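Local structure of spore germination protein GerM (6GZB) at residues Asp60-Gln68 against Ser212-Lys220; Asp229-Leu237 against Ser294-Gln302. The protein is of unknown molecular function but affects both sporulation and germination, and is built from two GerMN domains in tandem. All coordinates share one frame; numbering follows the deposited sequence.

Interaction 1: residues Asp60-Gln68 against Ser212-Lys220; sequences DKNGYVVAQ and SEYYVPVTK
Tyr-214 OH donates to Asp-60 OD2 at 2.6 Å, on the anti side of that oxygen and somewhat out of the carboxylate plane; OD2 lies at the edge of the phenol ring, with the two planes 81° apart. OD1 of Asp-60 takes Asn-62 N, in an Asx turn, and Tyr-64 N, each at 2.9 Å and from opposite faces, which fixes the rotation of the carboxylate. With an alanine here, the buried Tyr-214 hydroxyl would probably lose its acceptor, and the two turn amides theirs. Tyr-214 carries CG between its backbone N and carbonyl carbon (chi1 56°), which stands the ring up toward the turn; Val-66 CG1 packs 3.6 Å from its CD1. Farther along, Val-216 CG1 touches Tyr-64 CD1 at 3.6 Å, while Tyr-64 OH bonds to Ser-245 O. A water links Ala-67 N to Tyr-215 O, 2.9 Å from each, where no direct strand pairing forms. Strands 65-73 and 213-223 pair instead with 51-60 and 198-208 respectively, and the two GerMN domains meet here through side chains and a bridging water, with Phe-100 against Tyr-214.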
loop_
_atom_site.group_PDB
_atom_site.type_symbol
_atom_site.label_atom_id
_atom_site.label_comp_id
_atom_site.label_asym_id
_atom_site.label_seq_id
_atom_site.Cartn_x
_atom_site.Cartn_y
_atom_site.Cartn_z
ATOM N N ASP A 60 -10.747 2.805 -5.204
ATOM C CA ASP A 60 -11.187 4.196 -5.224
ATOM C C ASP A 60 -11.777 4.584 -6.585
ATOM O O ASP A 60 -11.880 3.753 -7.492
ATOM C CB ASP A 60 -10.062 5.146 -4.766
ATOM C CG ASP A 60 -9.176 5.639 -5.895
ATOM O OD1 ASP A 60 -9.212 5.088 -7.026
ATOM O OD2 ASP A 60 -8.371 6.559 -5.603
ATOM N N LYS A 61 -12.256 5.816 -6.693
ATOM C CA LYS A 61 -13.107 6.181 -7.821
ATOM C C LYS A 61 -12.326 6.242 -9.117
ATOM O O LYS A 61 -12.913 6.232 -10.196
ATOM C CB LYS A 61 -13.827 7.505 -7.577
ATOM C CG LYS A 61 -12.917 8.696 -7.371
ATOM C CD LYS A 61 -13.729 9.987 -7.370
ATOM C CE LYS A 61 -13.426 10.857 -6.162
ATOM N NZ LYS A 61 -12.014 11.320 -6.146
ATOM N N ASN A 62 -11.001 6.262 -9.021
ATOM C CA ASN A 62 -10.150 6.292 -10.216
ATOM C C ASN A 62 -9.548 4.916 -10.535
ATOM O O ASN A 62 -8.773 4.768 -11.480
ATOM C CB ASN A 62 -9.047 7.334 -10.042
ATOM C CG ASN A 62 -9.591 8.759 -10.052
ATOM O OD1 ASN A 62 -9.152 9.614 -9.280
ATOM N ND2 ASN A 62 -10.556 9.018 -10.927
ATOM N N GLY A 63 -9.947 3.901 -9.778
ATOM C CA GLY A 63 -9.531 2.530 -10.072
ATOM C C GLY A 63 -8.373 2.001 -9.229
ATOM O O GLY A 63 -7.975 0.846 -9.381
ATOM N N TYR A 64 -7.851 2.815 -8.318
ATOM C CA TYR A 64 -6.707 2.391 -7.501
ATOM C C TYR A 64 -7.149 1.483 -6.363
ATOM O O TYR A 64 -8.158 1.737 -5.701
ATOM C CB TYR A 64 -5.955 3.589 -6.928
ATOM C CG TYR A 64 -5.219 4.394 -7.960
ATOM C CD1 TYR A 64 -3.938 4.036 -8.380
ATOM C CD2 TYR A 64 -5.795 5.533 -8.508
ATOM C CE1 TYR A 64 -3.258 4.795 -9.322
ATOM C CE2 TYR A 64 -5.146 6.267 -9.479
ATOM C CZ TYR A 64 -3.873 5.907 -9.876
ATOM O OH TYR A 64 -3.240 6.658 -10.845
ATOM N N VAL A 65 -6.369 0.433 -6.125
ATOM C CA VAL A 65 -6.493 -0.348 -4.907
ATOM C C VAL A 65 -5.790 0.401 -3.786
ATOM O O VAL A 65 -4.617 0.744 -3.903
ATOM C CB VAL A 65 -5.879 -1.754 -5.078
ATOM C CG1 VAL A 65 -6.039 -2.575 -3.809
ATOM C CG2 VAL A 65 -6.523 -2.452 -6.260
ATOM N N VAL A 66 -6.527 0.679 -2.717
ATOM C CA VAL A 66 -6.073 1.606 -1.683
ATOM C C VAL A 66 -6.539 1.118 -0.320
ATOM O O VAL A 66 -7.680 0.685 -0.169
ATOM C CB VAL A 66 -6.686 3.014 -1.856
ATOM C CG1 VAL A 66 -6.005 3.985 -0.908
ATOM C CG2 VAL A 66 -6.583 3.497 -3.295
ATOM N N ALA A 67 -5.677 1.246 0.678
ATOM C CA ALA A 67 -6.048 0.931 2.054
ATOM C C ALA A 67 -7.051 1.968 2.560
ATOM O O ALA A 67 -6.844 3.165 2.394
ATOM C CB ALA A 67 -4.811 0.921 2.949
ATOM N N GLN A 68 -8.150 1.491 3.139
ATOM C CA GLN A 68 -8.974 2.296 4.020
ATOM C C GLN A 68 -9.106 1.609 5.364
ATOM O O GLN A 68 -9.564 0.470 5.443
ATOM C CB GLN A 68 -10.354 2.525 3.413
ATOM C CG GLN A 68 -10.338 3.432 2.197
ATOM C CD GLN A 68 -10.163 4.886 2.577
ATOM O OE1 GLN A 68 -11.117 5.544 3.002
ATOM N NE2 GLN A 68 -8.935 5.391 2.454
ATOM N N SER A 212 -11.323 13.431 2.522
ATOM C CA SER A 212 -9.958 13.254 3.007
ATOM C C SER A 212 -8.887 13.141 1.923
ATOM O O SER A 212 -9.171 12.914 0.748
ATOM C CB SER A 212 -9.874 12.034 3.934
ATOM O OG SER A 212 -10.073 10.823 3.218
ATOM N N GLU A 213 -7.653 13.386 2.347
ATOM C CA GLU A 213 -6.466 12.914 1.660
ATOM C C GLU A 213 -6.191 11.465 2.050
ATOM O O GLU A 213 -6.460 11.047 3.171
ATOM C CB GLU A 213 -5.254 13.750 2.066
ATOM C CG GLU A 213 -5.255 15.191 1.590
ATOM C CD GLU A 213 -4.020 15.943 2.066
ATOM O OE1 GLU A 213 -3.598 15.714 3.215
ATOM O OE2 GLU A 213 -3.431 16.707 1.273
ATOM N N TYR A 214 -5.638 10.702 1.118
ATOM C CA TYR A 214 -5.219 9.355 1.414
ATOM C C TYR A 214 -4.047 8.954 0.531
ATOM O O TYR A 214 -3.708 9.642 -0.416
ATOM C CB TYR A 214 -6.388 8.376 1.266
ATOM C CG TYR A 214 -7.075 8.398 -0.085
ATOM C CD1 TYR A 214 -6.678 7.542 -1.094
ATOM C CD2 TYR A 214 -8.196 9.186 -0.308
ATOM C CE1 TYR A 214 -7.303 7.546 -2.325
ATOM C CE2 TYR A 214 -8.863 9.161 -1.521
ATOM C CZ TYR A 214 -8.411 8.343 -2.526
ATOM O OH TYR A 214 -9.073 8.285 -3.727
ATOM N N TYR A 215 -3.344 7.915 0.942
ATOM C CA TYR A 215 -2.082 7.576 0.330
ATOM C C TYR A 215 -2.232 6.319 -0.501
ATOM O O TYR A 215 -2.740 5.313 -0.023
ATOM C CB TYR A 215 -1.009 7.417 1.405
ATOM C CG TYR A 215 -0.747 8.728 2.122
ATOM C CD1 TYR A 215 0.116 9.671 1.577
ATOM C CD2 TYR A 215 -1.497 9.093 3.230
ATOM C CE1 TYR A 215 0.302 10.898 2.175
ATOM C CE2 TYR A 215 -1.325 10.326 3.831
ATOM C CZ TYR A 215 -0.438 11.229 3.284
ATOM O OH TYR A 215 -0.237 12.442 3.887
ATOM N N VAL A 216 -1.849 6.425 -1.769
ATOM C CA VAL A 216 -2.056 5.374 -2.745
ATOM C C VAL A 216 -0.716 4.783 -3.179
ATOM O O VAL A 216 0.179 5.507 -3.638
ATOM C CB VAL A 216 -2.746 5.931 -3.998
ATOM C CG1 VAL A 216 -2.939 4.831 -5.033
ATOM C CG2 VAL A 216 -4.070 6.576 -3.624
ATOM N N PRO A 217 -0.555 3.473 -2.997
ATOM C CA PRO A 217 0.698 2.814 -3.347
ATOM C C PRO A 217 0.700 2.446 -4.826
ATOM O O PRO A 217 -0.311 1.971 -5.339
ATOM C CB PRO A 217 0.671 1.556 -2.481
ATOM C CG PRO A 217 -0.770 1.231 -2.337
ATOM C CD PRO A 217 -1.524 2.537 -2.396
ATOM N N VAL A 218 1.802 2.726 -5.508
ATOM C CA VAL A 218 1.934 2.437 -6.929
ATOM C C VAL A 218 3.288 1.766 -7.157
ATOM O O VAL A 218 4.325 2.269 -6.721
ATOM C CB VAL A 218 1.864 3.734 -7.760
ATOM C CG1 VAL A 218 2.208 3.468 -9.205
ATOM C CG2 VAL A 218 0.481 4.362 -7.652
ATOM N N THR A 219 3.278 0.622 -7.829
ATOM C CA THR A 219 4.527 -0.064 -8.171
ATOM C C THR A 219 5.130 0.522 -9.447
ATOM O O THR A 219 4.547 0.434 -10.521
ATOM C CB THR A 219 4.301 -1.564 -8.371
ATOM O OG1 THR A 219 3.712 -2.121 -7.189
ATOM C CG2 THR A 219 5.618 -2.262 -8.651
ATOM N N LYS A 220 6.288 1.152 -9.308
ATOM C CA LYS A 220 6.991 1.742 -10.432
ATOM C C LYS A 220 8.132 0.832 -10.879
ATOM O O LYS A 220 8.504 -0.105 -10.167
ATOM C CB LYS A 220 7.555 3.099 -10.018
ATOM C CG LYS A 220 6.498 4.017 -9.426
ATOM C CD LYS A 220 6.968 5.454 -9.414
ATOM C CE LYS A 220 6.761 6.095 -10.770
ATOM N NZ LYS A 220 6.709 7.578 -10.669
HETATM O O HOH W 1 -3.024 2.519 0.696
#

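Interaction 2: residues Asp229-Leu237 against Ser294-Gln302; sequences DITAAINEL and SIVLTLTEQ
Ala-233 sits at the tight middle of this helix pair, its CB 3.7 Å from Thr-298 CG2 and 3.8 Å from Leu-299 CD1. Thr-298 turns CG2 to the alanine with that methyl anti to its backbone N, which leaves OG1 beside the N to bond Ser-294 O at 2.7 Å. Leu-237 slides past Thr-298 in the opposite direction and rests both methyls on the start of segment 294-302: CD1 lies 4.0 Å from Ile-295 CA, CD2 4.1 Å from Ser-294 CB. Packing is slacker at Ile-234, whose CD1 comes no nearer than 4.3 Å to Ile-295 CG1. The other end, at Asp-229 and Gln-302, is partly exposed and polar. There the extended Gln-302 chain reaches over the first helical turn, and NE2 donates to Asp-229 O at 3.2 Å with an N-H...O angle of 146°. The donor stands above the carbonyl plane, opposite Ala-233 N, whose helical bond Asp-229 O keeps as well. Gln-302 OE1 lies against Ile-230 CG1. The axes of segments 229-237 and 294-299 run at 140°, 10.4 Å apart at closest approach. These roughly antiparallel helices of the second GerMN domain lie between strand 267-272, through Leu-270, and strand 198-208, through Val-203 and Leu-201.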
loop_
_atom_site.group_PDB
_atom_site.type_symbol
_atom_site.label_atom_id
_atom_site.label_comp_id
_atom_site.label_asym_id
_atom_site.label_seq_id
_atom_site.Cartn_x
_atom_site.Cartn_y
_atom_site.Cartn_z
ATOM N N ASP A 229 17.631 1.447 -3.286
ATOM C CA ASP A 229 16.189 1.638 -3.483
ATOM C C ASP A 229 15.601 2.709 -2.561
ATOM O O ASP A 229 14.482 3.192 -2.778
ATOM C CB ASP A 229 15.439 0.320 -3.304
ATOM C CG ASP A 229 15.586 -0.603 -4.513
ATOM O OD1 ASP A 229 15.803 -0.092 -5.635
ATOM O OD2 ASP A 229 15.541 -1.839 -4.330
ATOM N N ILE A 230 16.352 3.075 -1.528
ATOM C CA ILE A 230 15.964 4.185 -0.670
ATOM C C ILE A 230 16.068 5.496 -1.449
ATOM O O ILE A 230 15.104 6.251 -1.564
ATOM C CB ILE A 230 16.836 4.241 0.595
ATOM C CG1 ILE A 230 16.490 3.076 1.528
ATOM C CG2 ILE A 230 16.633 5.562 1.313
ATOM C CD1 ILE A 230 17.515 2.844 2.608
ATOM N N THR A 231 17.203 5.691 -2.101
ATOM C CA THR A 231 17.400 6.845 -2.965
ATOM C C THR A 231 16.455 6.835 -4.166
ATOM O O THR A 231 15.913 7.871 -4.553
ATOM C CB THR A 231 18.862 6.913 -3.449
ATOM O OG1 THR A 231 19.724 7.087 -2.321
ATOM C CG2 THR A 231 19.065 8.070 -4.411
ATOM N N ALA A 232 16.282 5.670 -4.779
ATOM C CA ALA A 232 15.354 5.534 -5.900
ATOM C C ALA A 232 13.945 5.977 -5.498
ATOM O O ALA A 232 13.282 6.713 -6.234
ATOM C CB ALA A 232 15.331 4.093 -6.392
ATOM N N ALA A 233 13.479 5.485 -4.352
ATOM C CA ALA A 233 12.160 5.850 -3.820
ATOM C C ALA A 233 12.013 7.358 -3.646
ATOM O O ALA A 233 11.028 7.955 -4.085
ATOM C CB ALA A 233 11.917 5.144 -2.497
ATOM N N ILE A 234 13.013 7.979 -3.040
ATOM C CA ILE A 234 13.002 9.425 -2.848
ATOM C C ILE A 234 12.971 10.170 -4.179
ATOM O O ILE A 234 12.197 11.115 -4.344
ATOM C CB ILE A 234 14.219 9.893 -2.024
ATOM C CG1 ILE A 234 14.161 9.310 -0.611
ATOM C CG2 ILE A 234 14.262 11.406 -1.958
ATOM C CD1 ILE A 234 12.834 9.533 0.082
ATOM N N ASN A 235 13.783 9.734 -5.138
ATOM C CA ASN A 235 13.785 10.365 -6.463
ATOM C C ASN A 235 12.423 10.236 -7.142
ATOM O O ASN A 235 11.950 11.183 -7.777
ATOM C CB ASN A 235 14.878 9.770 -7.369
ATOM C CG ASN A 235 16.283 10.122 -6.910
ATOM O OD1 ASN A 235 16.474 11.041 -6.120
ATOM N ND2 ASN A 235 17.258 9.330 -7.330
ATOM N N GLU A 236 11.773 9.081 -6.990
ATOM C CA GLU A 236 10.442 8.893 -7.585
ATOM C C GLU A 236 9.391 9.772 -6.906
ATOM O O GLU A 236 8.441 10.243 -7.547
ATOM C CB GLU A 236 10.003 7.421 -7.507
ATOM C CG GLU A 236 10.787 6.472 -8.402
ATOM C CD GLU A 236 10.740 6.872 -9.869
ATOM O OE1 GLU A 236 9.701 7.385 -10.311
ATOM O OE2 GLU A 236 11.764 6.733 -10.562
ATOM N N LEU A 237 9.527 9.953 -5.599
ATOM C CA LEU A 237 8.601 10.823 -4.864
ATOM C C LEU A 237 8.725 12.265 -5.332
ATOM O O LEU A 237 7.719 12.947 -5.531
ATOM C CB LEU A 237 8.853 10.733 -3.366
ATOM C CG LEU A 237 8.298 9.467 -2.697
ATOM C CD1 LEU A 237 8.772 9.353 -1.260
ATOM C CD2 LEU A 237 6.783 9.467 -2.742
ATOM N N SER A 294 4.317 10.208 3.009
ATOM C CA SER A 294 4.704 9.561 1.765
ATOM C C SER A 294 6.064 8.891 1.901
ATOM O O SER A 294 6.237 7.736 1.521
ATOM C CB SER A 294 4.744 10.585 0.627
ATOM O OG SER A 294 3.443 10.836 0.168
ATOM N N ILE A 295 7.025 9.618 2.461
ATOM C CA ILE A 295 8.348 9.069 2.698
ATOM C C ILE A 295 8.293 7.828 3.573
ATOM O O ILE A 295 8.868 6.788 3.248
ATOM C CB ILE A 295 9.266 10.101 3.365
ATOM C CG1 ILE A 295 9.626 11.199 2.365
ATOM C CG2 ILE A 295 10.513 9.417 3.897
ATOM C CD1 ILE A 295 10.291 12.403 2.999
ATOM N N VAL A 296 7.597 7.940 4.694
ATOM C CA VAL A 296 7.602 6.893 5.689
ATOM C C VAL A 296 6.842 5.663 5.219
ATOM O O VAL A 296 7.303 4.535 5.407
ATOM C CB VAL A 296 7.012 7.396 7.024
ATOM C CG1 VAL A 296 6.855 6.251 8.012
ATOM C CG2 VAL A 296 7.909 8.472 7.601
ATOM N N LEU A 297 5.676 5.870 4.615
ATOM C CA LEU A 297 4.911 4.745 4.068
ATOM C C LEU A 297 5.711 4.025 2.981
ATOM O O LEU A 297 5.660 2.804 2.868
ATOM C CB LEU A 297 3.564 5.210 3.494
ATOM C CG LEU A 297 2.513 5.618 4.531
ATOM C CD1 LEU A 297 1.338 6.289 3.848
ATOM C CD2 LEU A 297 2.037 4.420 5.339
ATOM N N THR A 298 6.429 4.793 2.172
ATOM C CA THR A 298 7.145 4.239 1.026
ATOM C C THR A 298 8.352 3.430 1.506
ATOM O O THR A 298 8.523 2.268 1.149
ATOM C CB THR A 298 7.601 5.359 0.079
ATOM O OG1 THR A 298 6.451 5.992 -0.512
ATOM C CG2 THR A 298 8.500 4.812 -1.010
ATOM N N LEU A 299 9.135 4.022 2.391
ATOM C CA LEU A 299 10.362 3.388 2.860
ATOM C C LEU A 299 10.093 2.165 3.733
ATOM O O LEU A 299 10.772 1.141 3.597
ATOM C CB LEU A 299 11.227 4.399 3.607
ATOM C CG LEU A 299 12.352 5.030 2.782
ATOM C CD1 LEU A 299 12.001 5.131 1.313
ATOM C CD2 LEU A 299 12.767 6.386 3.322
ATOM N N THR A 300 9.055 2.225 4.562
ATOM C CA THR A 300 8.719 1.092 5.425
ATOM C C THR A 300 8.018 -0.050 4.694
ATOM O O THR A 300 7.644 -1.030 5.323
ATOM C CB THR A 300 7.852 1.511 6.634
ATOM O OG1 THR A 300 6.628 2.109 6.198
ATOM C CG2 THR A 300 8.592 2.489 7.504
ATOM N N GLU A 301 7.807 0.081 3.384
ATOM C CA GLU A 301 7.425 -1.067 2.558
ATOM C C GLU A 301 8.632 -1.927 2.218
ATOM O O GLU A 301 8.470 -3.058 1.776
ATOM C CB GLU A 301 6.786 -0.628 1.233
ATOM C CG GLU A 301 5.431 0.029 1.355
ATOM C CD GLU A 301 4.347 -0.889 1.898
ATOM O OE1 GLU A 301 3.360 -0.351 2.442
ATOM O OE2 GLU A 301 4.457 -2.127 1.795
ATOM N N GLN A 302 9.801 -1.322 2.267
ATOM C CA GLN A 302 11.035 -1.980 1.919
ATOM C C GLN A 302 11.490 -2.871 3.033
ATOM O O GLN A 302 11.239 -2.597 4.177
ATOM C CB GLN A 302 12.105 -0.987 1.536
ATOM C CG GLN A 302 11.797 -0.272 0.248
ATOM C CD GLN A 302 12.789 0.787 -0.130
ATOM O OE1 GLN A 302 13.912 0.724 0.240
ATOM N NE2 GLN A 302 12.360 1.749 -0.874
#

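In the fold
Strand 213-223 is common ground for interactions 1 and 2, whose centres lie 16 Å apart. Within residues 212-220, Tyr-214 and Val-216 meet the turn and strand of 60-68, whereas Tyr-215 reaches the helix pair: its CB packs 3.6 Å from Leu-297 CD1 and its CE1 3.7 Å from Ser-294 OG. Lys-220 adds a charged tie, its NZ forming a 3.0 Å salt bridge with Glu-236 OE1 on helix 229-239, the next element along the chain. Interaction 1 joins the two family regions, 55-166 and 202-318, while interaction 2 lies inside the second and backs the strand that makes the junction.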